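Local coordinates for protein esterase (uncultured bacterium pCosCE1, PDB 7ATL) that hydrolyses carboxylic esters as a family VIII carboxylesterase of beta-lactamase-like fold and also shows promiscuous acyltransferase activity, at residues 69-74 with 173-178; 137-142 with 150-155; 208-213 with 255-260; 294-299 with 315-320. All coordinates share one frame; numbering follows the deposited sequence.

Contact 1 (69-74 with 173-178); sequences PYITLA and LAIDVL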
loop_
_atom_site.group_PDB
_atom_site.type_symbol
_atom_site.label_atom_id
_atom_site.label_comp_id
_atom_site.label_asym_id
_atom_site.label_seq_id
_atom_site.Cartn_x
_atom_site.Cartn_y
_atom_site.Cartn_z
ATOM N N PRO A 69 1.800 -4.484 0.614
ATOM C CA PRO A 69 1.428 -5.809 1.107
ATOM C C PRO A 69 1.636 -6.896 0.041
ATOM O O PRO A 69 2.036 -7.983 0.412
ATOM C CB PRO A 69 -0.023 -5.674 1.564
ATOM C CG PRO A 69 -0.496 -4.416 0.913
ATOM C CD PRO A 69 0.708 -3.522 0.748
ATOM N N TYR A 70 1.426 -6.549 -1.232
ATOM C CA TYR A 70 1.751 -7.404 -2.400
ATOM C C TYR A 70 3.219 -7.851 -2.345
ATOM O O TYR A 70 3.478 -9.064 -2.456
ATOM C CB TYR A 70 1.403 -6.687 -3.705
ATOM C CG TYR A 70 -0.017 -6.923 -4.165
ATOM C CD1 TYR A 70 -0.502 -8.202 -4.361
ATOM C CD2 TYR A 70 -0.888 -5.871 -4.380
ATOM C CE1 TYR A 70 -1.796 -8.432 -4.786
ATOM C CE2 TYR A 70 -2.189 -6.074 -4.797
ATOM C CZ TYR A 70 -2.636 -7.361 -5.011
ATOM O OH TYR A 70 -3.911 -7.573 -5.418
ATOM N N ILE A 71 4.166 -6.916 -2.205
ATOM C CA ILE A 71 5.617 -7.239 -2.327
ATOM C C ILE A 71 6.107 -7.788 -0.983
ATOM O O ILE A 71 7.005 -8.680 -1.000
ATOM C CB ILE A 71 6.438 -6.045 -2.836
ATOM C CG1 ILE A 71 5.888 -5.509 -4.156
ATOM C CG2 ILE A 71 7.906 -6.420 -2.963
ATOM C CD1 ILE A 71 5.935 -6.498 -5.285
ATOM N N THR A 72 5.519 -7.332 0.126
ATOM C CA THR A 72 5.733 -7.956 1.455
ATOM C C THR A 72 5.341 -9.442 1.368
ATOM O O THR A 72 6.130 -10.289 1.833
ATOM C CB THR A 72 4.972 -7.207 2.551
ATOM O OG1 THR A 72 5.489 -5.876 2.583
ATOM C CG2 THR A 72 5.096 -7.878 3.903
ATOM N N LEU A 73 4.197 -9.763 0.752
ATOM C CA LEU A 73 3.766 -11.178 0.554
ATOM C C LEU A 73 4.826 -11.944 -0.242
ATOM O O LEU A 73 5.104 -13.077 0.135
ATOM C CB LEU A 73 2.416 -11.310 -0.162
ATOM C CG LEU A 73 2.018 -12.768 -0.422
ATOM C CD1 LEU A 73 2.099 -13.566 0.867
ATOM C CD2 LEU A 73 0.636 -12.891 -1.008
ATOM N N ALA A 74 5.362 -11.382 -1.324
ATOM C CA ALA A 74 6.376 -12.070 -2.154
ATOM C C ALA A 74 7.570 -12.457 -1.266
ATOM O O ALA A 74 7.996 -13.624 -1.323
ATOM C CB ALA A 74 6.774 -11.195 -3.313
ATOM N N LEU A 173 10.852 4.348 1.678
ATOM C CA LEU A 173 11.200 3.622 0.441
ATOM C C LEU A 173 11.669 2.198 0.739
ATOM O O LEU A 173 12.180 1.578 -0.187
ATOM C CB LEU A 173 12.322 4.417 -0.223
ATOM C CG LEU A 173 11.859 5.613 -1.053
ATOM C CD1 LEU A 173 13.045 6.512 -1.397
ATOM C CD2 LEU A 173 11.152 5.127 -2.309
ATOM N N ALA A 174 11.490 1.680 1.951
ATOM C CA ALA A 174 12.051 0.359 2.318
ATOM C C ALA A 174 11.523 -0.723 1.380
ATOM O O ALA A 174 12.276 -1.675 1.116
ATOM C CB ALA A 174 11.760 -0.003 3.757
ATOM N N ILE A 175 10.269 -0.633 0.946
ATOM C CA ILE A 175 9.647 -1.745 0.163
ATOM C C ILE A 175 10.168 -1.670 -1.284
ATOM O O ILE A 175 10.230 -2.722 -1.931
ATOM C CB ILE A 175 8.105 -1.776 0.292
ATOM C CG1 ILE A 175 7.662 -1.853 1.751
ATOM C CG2 ILE A 175 7.508 -2.939 -0.489
ATOM C CD1 ILE A 175 8.280 -3.013 2.514
ATOM N N ASP A 176 10.579 -0.488 -1.749
ATOM C CA ASP A 176 11.249 -0.334 -3.065
ATOM C C ASP A 176 12.592 -1.060 -2.978
ATOM O O ASP A 176 12.948 -1.792 -3.945
ATOM C CB ASP A 176 11.400 1.133 -3.487
ATOM C CG ASP A 176 10.084 1.853 -3.765
ATOM O OD1 ASP A 176 9.211 1.840 -2.862
ATOM O OD2 ASP A 176 9.941 2.427 -4.885
ATOM N N VAL A 177 13.294 -0.904 -1.852
ATOM C CA VAL A 177 14.576 -1.624 -1.603
ATOM C C VAL A 177 14.297 -3.138 -1.568
ATOM O O VAL A 177 15.030 -3.886 -2.244
ATOM C CB VAL A 177 15.293 -1.113 -0.336
ATOM C CG1 VAL A 177 16.583 -1.879 -0.084
ATOM C CG2 VAL A 177 15.587 0.377 -0.432
ATOM N N LEU A 178 13.240 -3.566 -0.868
ATOM C CA LEU A 178 12.880 -4.995 -0.719
ATOM C C LEU A 178 12.699 -5.610 -2.106
ATOM O O LEU A 178 13.229 -6.714 -2.353
ATOM C CB LEU A 178 11.612 -5.112 0.128
ATOM C CG LEU A 178 11.159 -6.543 0.440
ATOM C CD1 LEU A 178 12.224 -7.342 1.184
ATOM C CD2 LEU A 178 9.871 -6.500 1.232
#
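Ile71 and Ile175 face one another in the same rotamer: on both, CG2 stands anti to the backbone N and CG1 anti to the carbonyl carbon (chi1 -55° and -56°). From helix 174-186 the CG2 methyl of Ile175 comes within 4.0 Å of Ile71 CB, a branch set against the root of the opposing side chain, while the far end of Ile71 turns away from the partner helix. The longer branch of Ile175 serves the next residue; its CD1 lies 4.0 Å from Thr72 OG1, and the two side chains cross obliquely. Threonine suits this greasy spot because its hydroxyl, beside its own backbone N, bonds back to Lys68 O one turn earlier. Segment 69-74 shares its helix with Lys68 of a probable catalytic group, Ser65, Lys68 and Tyr123, an SxxK arrangement whose serine is usually the nucleophile; Ile175 packs against this group. Crossing at 41°, the short axes approach to 10.0 Å, a wide spacing bridged by branched side chains. Leu178, one turn after Ile175, lays CD2 4.2 Å from Ile71 O and 4.4 Å from Thr72 CA, its apolar tip resting on the helix backbone. Leu115 of helix 111-116 touches both Thr72 and Leu178.

Contact 2 (137-142 with 150-155); sequences GIKDGM and EQNLRL. With EDO (1,2-ethanediol), chain F.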
loop_
_atom_site.group_PDB
_atom_site.type_symbol
_atom_site.label_atom_id
_atom_site.label_comp_id
_atom_site.label_asym_id
_atom_site.label_seq_id
_atom_site.Cartn_x
_atom_site.Cartn_y
_atom_site.Cartn_z
ATOM N N GLY A 137 17.819 13.641 -6.139
ATOM C CA GLY A 137 17.013 13.182 -7.286
ATOM C C GLY A 137 16.439 11.793 -7.067
ATOM O O GLY A 137 16.180 11.080 -8.056
ATOM N N ILE A 138 16.249 11.411 -5.812
ATOM C CA ILE A 138 15.590 10.139 -5.443
ATOM C C ILE A 138 14.102 10.241 -5.810
ATOM O O ILE A 138 13.474 11.280 -5.556
ATOM C CB ILE A 138 15.845 9.865 -3.950
ATOM C CG1 ILE A 138 17.326 9.567 -3.720
ATOM C CG2 ILE A 138 14.955 8.754 -3.415
ATOM C CD1 ILE A 138 17.775 9.815 -2.313
ATOM N N LYS A 139 13.560 9.178 -6.393
ATOM C CA LYS A 139 12.139 9.084 -6.797
ATOM C C LYS A 139 11.374 8.218 -5.793
ATOM O O LYS A 139 11.930 7.245 -5.270
ATOM C CB LYS A 139 12.078 8.554 -8.232
ATOM C CG LYS A 139 12.858 9.389 -9.246
ATOM C CD LYS A 139 12.369 10.832 -9.359
ATOM C CE LYS A 139 13.406 11.805 -9.883
ATOM N NZ LYS A 139 13.027 13.188 -9.526
ATOM N N ASP A 140 10.123 8.572 -5.533
ATOM C CA ASP A 140 9.267 7.860 -4.550
ATOM C C ASP A 140 8.470 6.750 -5.237
ATOM O O ASP A 140 7.810 6.010 -4.502
ATOM C CB ASP A 140 8.350 8.841 -3.814
ATOM C CG ASP A 140 9.041 9.700 -2.764
ATOM O OD1 ASP A 140 10.168 9.318 -2.309
ATOM O OD2 ASP A 140 8.415 10.735 -2.358
ATOM N N GLY A 141 8.512 6.637 -6.569
ATOM C CA GLY A 141 7.836 5.560 -7.320
ATOM C C GLY A 141 6.561 5.991 -8.051
ATOM O O GLY A 141 5.997 5.150 -8.768
ATOM N N MET A 142 6.102 7.242 -7.939
ATOM C CA MET A 142 4.784 7.663 -8.514
ATOM C C MET A 142 4.913 8.765 -9.576
ATOM O O MET A 142 3.893 9.071 -10.235
ATOM C CB MET A 142 3.857 8.115 -7.385
ATOM C CG MET A 142 3.424 6.927 -6.523
ATOM S SD MET A 142 2.718 7.437 -4.946
ATOM C CE MET A 142 4.217 7.871 -4.070
ATOM N N GLU A 150 17.518 0.154 -9.972
ATOM C CA GLU A 150 18.908 0.087 -9.468
ATOM C C GLU A 150 19.471 1.508 -9.391
ATOM O O GLU A 150 20.106 1.821 -8.369
ATOM C CB GLU A 150 19.781 -0.808 -10.349
ATOM C CG GLU A 150 21.176 -0.934 -9.778
ATOM C CD GLU A 150 22.085 -1.969 -10.405
ATOM O OE1 GLU A 150 23.284 -1.652 -10.554
ATOM O OE2 GLU A 150 21.608 -3.102 -10.693
ATOM N N GLN A 151 19.264 2.318 -10.440
ATOM C CA GLN A 151 19.821 3.694 -10.532
ATOM C C GLN A 151 19.193 4.520 -9.405
ATOM O O GLN A 151 19.938 5.230 -8.712
ATOM C CB GLN A 151 19.598 4.320 -11.911
ATOM C CG GLN A 151 20.532 3.816 -13.000
ATOM C CD GLN A 151 19.990 4.154 -14.368
ATOM O OE1 GLN A 151 18.896 4.678 -14.540
ATOM N NE2 GLN A 151 20.747 3.840 -15.393
ATOM N N ASN A 152 17.900 4.341 -9.149
ATOM C CA ASN A 152 17.203 5.082 -8.064
ATOM C C ASN A 152 17.713 4.659 -6.682
ATOM O O ASN A 152 17.850 5.536 -5.799
ATOM C CB ASN A 152 15.688 4.927 -8.128
ATOM C CG ASN A 152 15.004 5.958 -7.261
ATOM O OD1 ASN A 152 15.414 7.120 -7.266
ATOM N ND2 ASN A 152 13.985 5.535 -6.514
ATOM N N LEU A 153 17.981 3.371 -6.483
ATOM C CA LEU A 153 18.421 2.853 -5.162
ATOM C C LEU A 153 19.909 3.189 -4.932
ATOM O O LEU A 153 20.306 3.317 -3.738
ATOM C CB LEU A 153 18.131 1.347 -5.068
ATOM C CG LEU A 153 16.653 0.959 -5.125
ATOM C CD1 LEU A 153 16.474 -0.531 -4.906
ATOM C CD2 LEU A 153 15.819 1.743 -4.119
ATOM N N ARG A 154 20.697 3.347 -5.999
ATOM C CA ARG A 154 22.099 3.806 -5.858
ATOM C C ARG A 154 22.082 5.264 -5.408
ATOM O O ARG A 154 22.994 5.654 -4.639
ATOM C CB ARG A 154 22.914 3.588 -7.134
ATOM C CG ARG A 154 23.348 2.137 -7.340
ATOM C CD ARG A 154 23.798 1.862 -8.768
ATOM N NE ARG A 154 24.336 0.524 -8.923
ATOM C CZ ARG A 154 25.526 0.115 -8.488
ATOM N NH1 ARG A 154 26.324 0.935 -7.830
ATOM N NH2 ARG A 154 25.903 -1.138 -8.686
ATOM N N LEU A 155 21.075 6.029 -5.820
ATOM C CA LEU A 155 20.942 7.428 -5.354
ATOM C C LEU A 155 20.567 7.397 -3.867
ATOM O O LEU A 155 21.197 8.129 -3.072
ATOM C CB LEU A 155 19.911 8.167 -6.223
ATOM C CG LEU A 155 20.320 8.466 -7.677
ATOM C CD1 LEU A 155 19.238 9.288 -8.370
ATOM C CD2 LEU A 155 21.652 9.202 -7.783
HETATM C C1 EDO F . 14.077 15.065 -7.111
HETATM O O1 EDO F . 13.654 13.698 -6.975
HETATM C C2 EDO F . 13.252 16.050 -6.365
HETATM O O2 EDO F . 13.591 17.401 -6.572
#
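Two hydrogen bonds make Asn152 a clamp on the backbone of Lys139. Its OD1 accepts from Lys139 N at 2.9 Å, a nearly straight bond (166°) that lies in the carbonyl plane on a lone pair. Its ND2 donates to Lys139 O, also at 2.9 Å but more bent (155°), approaching from above the plane of that carbonyl. With CG anti to its backbone N (chi1 -165°), the carboxamide extends from the helix to the loop; asparagine suits the place because one flat group offers both an acceptor and a donor, satisfying the N-H and C=O of a residue in a loop without regular structure.

Apolar packing flanks the clamp. Ile138 CG1 rests 3.9 Å from Leu155 CB, the two side chains sliding past each other in opposite directions, and Leu155 CD1 lies 3.6 Å from Gly137 O. Gly137 ends helix 132-136 in a Schellman motif, whose positive phi glycine adopts easily.

Charge plays its part away from the interface. Arg154 forms a salt bridge with Glu150, gripping OE1 side-on through NE and NH2, NE being the closer at 2.9 Å, and also makes a cation-pi contact with Trp96. Lys139 bends away at chi2, and its NZ donates to O1 of a 1,2-ethanediol (2.7 Å), probably from the crystallisation liquor.

The contact thus ties the loop after helix 132-136 to helix 149-157, while Leu153 packs on Val177 and Ala180 of helix 174-186 and Met142 on strand 246-249.

Contact 3 (208-213 with 255-260); sequences GFYTTD and LDAQAY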
loop_
_atom_site.group_PDB
_atom_site.type_symbol
_atom_site.label_atom_id
_atom_site.label_comp_id
_atom_site.label_asym_id
_atom_site.label_seq_id
_atom_site.Cartn_x
_atom_site.Cartn_y
_atom_site.Cartn_z
ATOM N N GLY A 208 -0.366 -5.868 -11.625
ATOM C CA GLY A 208 1.039 -5.811 -12.053
ATOM C C GLY A 208 1.578 -4.409 -11.905
ATOM O O GLY A 208 1.038 -3.669 -11.053
ATOM N N PHE A 209 2.578 -4.057 -12.718
ATOM C CA PHE A 209 3.417 -2.839 -12.551
ATOM C C PHE A 209 3.100 -1.777 -13.609
ATOM O O PHE A 209 3.563 -0.633 -13.451
ATOM C CB PHE A 209 4.893 -3.236 -12.563
ATOM C CG PHE A 209 5.355 -3.756 -11.232
ATOM C CD1 PHE A 209 5.652 -2.869 -10.212
ATOM C CD2 PHE A 209 5.424 -5.117 -10.995
ATOM C CE1 PHE A 209 6.054 -3.328 -8.973
ATOM C CE2 PHE A 209 5.815 -5.582 -9.756
ATOM C CZ PHE A 209 6.140 -4.689 -8.752
ATOM N N TYR A 210 2.357 -2.164 -14.643
ATOM C CA TYR A 210 1.742 -1.272 -15.653
ATOM C C TYR A 210 0.585 -1.999 -16.341
ATOM O O TYR A 210 0.497 -3.236 -16.205
ATOM C CB TYR A 210 2.789 -0.840 -16.670
ATOM C CG TYR A 210 3.073 -1.832 -17.764
ATOM C CD1 TYR A 210 3.887 -2.924 -17.543
ATOM C CD2 TYR A 210 2.533 -1.672 -19.029
ATOM C CE1 TYR A 210 4.177 -3.826 -18.555
ATOM C CE2 TYR A 210 2.801 -2.569 -20.050
ATOM C CZ TYR A 210 3.647 -3.640 -19.819
ATOM O OH TYR A 210 3.959 -4.504 -20.833
ATOM N N THR A 211 -0.270 -1.253 -17.044
ATOM C CA THR A 211 -1.402 -1.802 -17.834
ATOM C C THR A 211 -1.322 -1.261 -19.262
ATOM O O THR A 211 -0.862 -0.112 -19.423
ATOM C CB THR A 211 -2.745 -1.493 -17.170
ATOM O OG1 THR A 211 -3.742 -2.140 -17.963
ATOM C CG2 THR A 211 -3.026 -0.012 -17.051
ATOM N N THR A 212 -1.711 -2.078 -20.244
ATOM C CA THR A 212 -1.928 -1.667 -21.656
ATOM C C THR A 212 -3.411 -1.365 -21.893
ATOM O O THR A 212 -3.729 -0.898 -22.979
ATOM C CB THR A 212 -1.485 -2.743 -22.657
ATOM O OG1 THR A 212 -2.276 -3.910 -22.425
ATOM C CG2 THR A 212 0.002 -3.035 -22.591
ATOM N N ASP A 213 -4.274 -1.625 -20.913
ATOM C CA ASP A 213 -5.743 -1.440 -21.019
ATOM C C ASP A 213 -6.099 -0.046 -20.494
ATOM O O ASP A 213 -6.582 0.061 -19.345
ATOM C CB ASP A 213 -6.452 -2.571 -20.277
ATOM C CG ASP A 213 -7.962 -2.553 -20.389
ATOM O OD1 ASP A 213 -8.518 -1.487 -20.733
ATOM O OD2 ASP A 213 -8.573 -3.613 -20.108
ATOM N N LEU A 255 0.928 3.534 -17.370
ATOM C CA LEU A 255 0.764 3.089 -18.788
ATOM C C LEU A 255 2.118 2.813 -19.430
ATOM O O LEU A 255 2.118 2.268 -20.529
ATOM C CB LEU A 255 -0.015 4.144 -19.581
ATOM C CG LEU A 255 -1.415 4.457 -19.034
ATOM C CD1 LEU A 255 -2.045 5.630 -19.761
ATOM C CD2 LEU A 255 -2.318 3.236 -19.105
ATOM N N ASP A 256 3.206 3.135 -18.734
ATOM C CA ASP A 256 4.589 3.108 -19.263
ATOM C C ASP A 256 5.225 1.763 -18.911
ATOM O O ASP A 256 5.598 1.583 -17.758
ATOM C CB ASP A 256 5.389 4.274 -18.683
ATOM C CG ASP A 256 6.787 4.417 -19.248
ATOM O OD1 ASP A 256 7.164 3.583 -20.090
ATOM O OD2 ASP A 256 7.486 5.366 -18.829
ATOM N N ALA A 257 5.405 0.876 -19.882
ATOM C CA ALA A 257 6.037 -0.451 -19.677
ATOM C C ALA A 257 7.516 -0.286 -19.272
ATOM O O ALA A 257 8.116 -1.286 -18.823
ATOM C CB ALA A 257 5.880 -1.287 -20.936
ATOM N N GLN A 258 8.088 0.912 -19.436
ATOM C CA GLN A 258 9.535 1.185 -19.190
ATOM C C GLN A 258 9.732 1.757 -17.782
ATOM O O GLN A 258 10.871 1.752 -17.307
ATOM C CB GLN A 258 10.149 2.207 -20.166
ATOM C CG GLN A 258 10.046 1.876 -21.655
ATOM C CD GLN A 258 10.203 0.408 -21.968
ATOM O OE1 GLN A 258 9.375 -0.202 -22.660
ATOM N NE2 GLN A 258 11.268 -0.175 -21.451
ATOM N N ALA A 259 8.682 2.263 -17.144
ATOM C CA ALA A 259 8.796 2.872 -15.801
ATOM C C ALA A 259 9.318 1.814 -14.816
ATOM O O ALA A 259 8.800 0.672 -14.842
ATOM C CB ALA A 259 7.461 3.434 -15.382
ATOM N N TYR A 260 10.311 2.156 -13.990
ATOM C CA TYR A 260 10.923 1.175 -13.053
ATOM C C TYR A 260 9.850 0.668 -12.086
ATOM O O TYR A 260 8.945 1.408 -11.658
ATOM C CB TYR A 260 12.182 1.711 -12.348
ATOM C CG TYR A 260 11.947 2.699 -11.241
ATOM C CD1 TYR A 260 11.634 2.266 -9.972
ATOM C CD2 TYR A 260 12.039 4.063 -11.453
ATOM C CE1 TYR A 260 11.412 3.162 -8.940
ATOM C CE2 TYR A 260 11.805 4.976 -10.434
ATOM C CZ TYR A 260 11.500 4.522 -9.164
ATOM O OH TYR A 260 11.271 5.381 -8.121
HETATM O O HOH W 1 6.577 -0.173 -13.542
HETATM O O HOH W 2 -0.128 1.364 -22.280
#
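Leu255 starts the second segment with its CA 3.6 Å from Thr211 O. Although its side chain sets off away from the first segment, CG stands anti to the carbonyl carbon and brings CD2 back to 3.9 Å from Thr211 CG2, so that the two side chains lie side by side. A water donates to both Leu255 O and Thr211 O, linking two carbonyls that could not bond to each other. Thr211 faces Leu255 with its methyl because its OG1 is turned to accept from Asp213 N in an ST turn.

Asp256 opens a type I beta turn that closes at Ala259. Its OD1 accepts from Gln258 N at 2.9 Å, an Asx turn within the beta turn, a role that a short carboxylate fills well.

Ala257 CB sits over one face of the Tyr210 ring, 3.6 Å from the centroid and 21° off the normal, a CH-pi contact offset toward Tyr210 CZ, 3.4 Å from Ala257 CB. Tyr210 takes the crowded chi1 (81°), and the small alanine allows turn and ring to approach closely.

Beyond Gln258, Ala259 O and Phe209 O both lie within reach of a second water, at 2.7 and 3.1 Å.

The loop after helix 190-199 thus meets that between strands 246-249 and 268-269 through bridging waters, Leu255-Thr211 packing and methyl on ring, with Thr211 bonded to the Ala254 backbone next door, a mixture suited to a solvent-facing surface.

Contact 4 (294-299 with 315-320); sequences AALMRQ and FGFGGA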
loop_
_atom_site.group_PDB
_atom_site.type_symbol
_atom_site.label_atom_id
_atom_site.label_comp_id
_atom_site.label_asym_id
_atom_site.label_seq_id
_atom_site.Cartn_x
_atom_site.Cartn_y
_atom_site.Cartn_z
ATOM N N ALA A 294 1.252 -15.905 8.492
ATOM C CA ALA A 294 0.154 -14.927 8.591
ATOM C C ALA A 294 0.178 -14.318 9.985
ATOM O O ALA A 294 0.133 -13.082 10.085
ATOM C CB ALA A 294 -1.185 -15.562 8.317
ATOM N N ALA A 295 0.227 -15.148 11.027
ATOM C CA ALA A 295 0.199 -14.681 12.442
ATOM C C ALA A 295 1.423 -13.813 12.730
ATOM O O ALA A 295 1.261 -12.821 13.463
ATOM C CB ALA A 295 0.141 -15.838 13.406
ATOM N N LEU A 296 2.587 -14.220 12.218
ATOM C CA LEU A 296 3.867 -13.473 12.336
ATOM C C LEU A 296 3.699 -12.076 11.720
ATOM O O LEU A 296 4.130 -11.089 12.357
ATOM C CB LEU A 296 4.976 -14.254 11.627
ATOM C CG LEU A 296 6.340 -13.568 11.548
ATOM C CD1 LEU A 296 6.872 -13.268 12.941
ATOM C CD2 LEU A 296 7.345 -14.419 10.765
ATOM N N MET A 297 3.049 -11.989 10.555
ATOM C CA MET A 297 2.946 -10.727 9.783
ATOM C C MET A 297 2.116 -9.691 10.563
ATOM O O MET A 297 2.334 -8.486 10.325
ATOM C CB MET A 297 2.384 -10.990 8.379
ATOM C CG MET A 297 3.336 -11.813 7.544
ATOM S SD MET A 297 2.685 -12.292 5.943
ATOM C CE MET A 297 2.559 -10.661 5.207
ATOM N N ARG A 298 1.251 -10.109 11.499
ATOM C CA ARG A 298 0.336 -9.200 12.250
ATOM C C ARG A 298 0.757 -9.096 13.726
ATOM O O ARG A 298 0.029 -8.487 14.540
ATOM C CB ARG A 298 -1.122 -9.660 12.098
ATOM C CG ARG A 298 -1.430 -11.062 12.623
ATOM C CD ARG A 298 -2.884 -11.228 13.038
ATOM N NE ARG A 298 -3.275 -12.628 13.103
ATOM C CZ ARG A 298 -3.571 -13.376 12.049
ATOM N NH1 ARG A 298 -3.526 -12.878 10.822
ATOM N NH2 ARG A 298 -3.889 -14.642 12.221
ATOM N N GLN A 299 1.913 -9.629 14.086
ATOM C CA GLN A 299 2.548 -9.225 15.364
ATOM C C GLN A 299 2.929 -7.741 15.298
ATOM O O GLN A 299 3.229 -7.224 14.194
ATOM C CB GLN A 299 3.769 -10.084 15.657
ATOM C CG GLN A 299 3.414 -11.493 16.095
ATOM C CD GLN A 299 4.665 -12.332 16.159
ATOM O OE1 GLN A 299 4.618 -13.549 15.967
ATOM N NE2 GLN A 299 5.801 -11.679 16.402
ATOM N N PHE A 315 3.046 -1.626 13.976
ATOM C CA PHE A 315 3.287 -2.076 12.591
ATOM C C PHE A 315 3.861 -3.488 12.596
ATOM O O PHE A 315 4.694 -3.841 13.477
ATOM C CB PHE A 315 4.236 -1.127 11.871
ATOM C CG PHE A 315 4.024 -1.091 10.384
ATOM C CD1 PHE A 315 3.082 -0.256 9.824
ATOM C CD2 PHE A 315 4.766 -1.900 9.545
ATOM C CE1 PHE A 315 2.894 -0.228 8.454
ATOM C CE2 PHE A 315 4.589 -1.852 8.172
ATOM C CZ PHE A 315 3.634 -1.038 7.630
ATOM N N GLY A 316 3.420 -4.267 11.616
ATOM C CA GLY A 316 3.807 -5.667 11.424
ATOM C C GLY A 316 4.646 -5.791 10.182
ATOM O O GLY A 316 5.566 -4.955 10.029
ATOM N N PHE A 317 4.366 -6.818 9.375
ATOM C CA PHE A 317 4.874 -7.004 8.004
ATOM C C PHE A 317 3.682 -6.897 7.059
ATOM O O PHE A 317 2.850 -7.843 7.059
ATOM C CB PHE A 317 5.561 -8.355 7.851
ATOM C CG PHE A 317 6.682 -8.659 8.812
ATOM C CD1 PHE A 317 7.426 -7.650 9.407
ATOM C CD2 PHE A 317 7.023 -9.977 9.088
ATOM C CE1 PHE A 317 8.461 -7.947 10.282
ATOM C CE2 PHE A 317 8.069 -10.272 9.944
ATOM C CZ PHE A 317 8.788 -9.254 10.539
ATOM N N GLY A 318 3.575 -5.774 6.333
ATOM C CA GLY A 318 2.534 -5.537 5.311
ATOM C C GLY A 318 1.532 -4.448 5.679
ATOM O O GLY A 318 0.865 -3.952 4.773
ATOM N N GLY A 319 1.419 -4.077 6.954
ATOM C CA GLY A 319 0.579 -2.933 7.366
ATOM C C GLY A 319 0.621 -2.703 8.863
ATOM O O GLY A 319 1.447 -3.317 9.514
ATOM N N ALA A 320 -0.248 -1.830 9.359
ATOM C CA ALA A 320 -0.332 -1.416 10.775
ATOM C C ALA A 320 -1.130 -2.469 11.557
ATOM O O ALA A 320 -2.094 -3.052 10.989
ATOM C CB ALA A 320 -0.974 -0.050 10.899
#
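Phe317 N donates to Met297 O at 2.8 Å, nearly straight (165°), in the carbonyl plane and on a lone pair. The same oxygen is approached by Gly316 CA at 3.4 Å in a CA-H...O contact, and Gln299 O lies 3.2 Å from that CA; glycine suits the position, since a beta carbon would run into Met297 O. Met297 crosses Phe317 at about a right angle, its CG 4.1 Å from Phe317 CB, and a bend at chi3 brings its CE methyl to 3.4 Å from Phe317 O. One residue earlier, Leu296 CG meets Phe317 CE2 at 4.1 Å, obliquely to the ring. Segment 315-320 is the turn of a beta hairpin joining strands 313-315 and 320-322 at one border of the antiparallel sheet, so the contact fixes this turn against helix 291-297. Within the turn Gly316 N bonds to Gly319 O at 3.0 Å, and at Gly318 (phi 113°) a beta carbon would jam against Phe317 O, which calls for glycine. Further out, Met297 and Phe317 both pack on Thr72 and Met76 of helix 67-80. His301 stacks on the Phe317 ring and bonds to Leu296 O, while Ser116 bonds to Gly316 O. Phe315 meets Trp339 edge-to-face.

How the contacts relate
Contact 1 touches all three others: segment 69-74 meets contacts 3 and 4, segment 173-178 meets contact 2. Segment 69-74 belongs to helix 67-80, at whose start lies the SxxK sequence that probably forms the catalytic centre. Thr72 CG2 packs 3.6 Å from Gly318 N of contact 4, and Ile71 CD1 lies 3.9 Å from Phe209 CZ of contact 3. Leu173 CD1 meets Ile138 CG2 of contact 2 at 3.6 Å; contact 2 is also nested within the chain loop that contact 1 closes. Contacts 2 and 3 join at Tyr260, whose OH is 3.3 Å from Lys139 CB. Contact 4 does not touch contacts 2 or 3, whose nearest atoms are about 15 Å away.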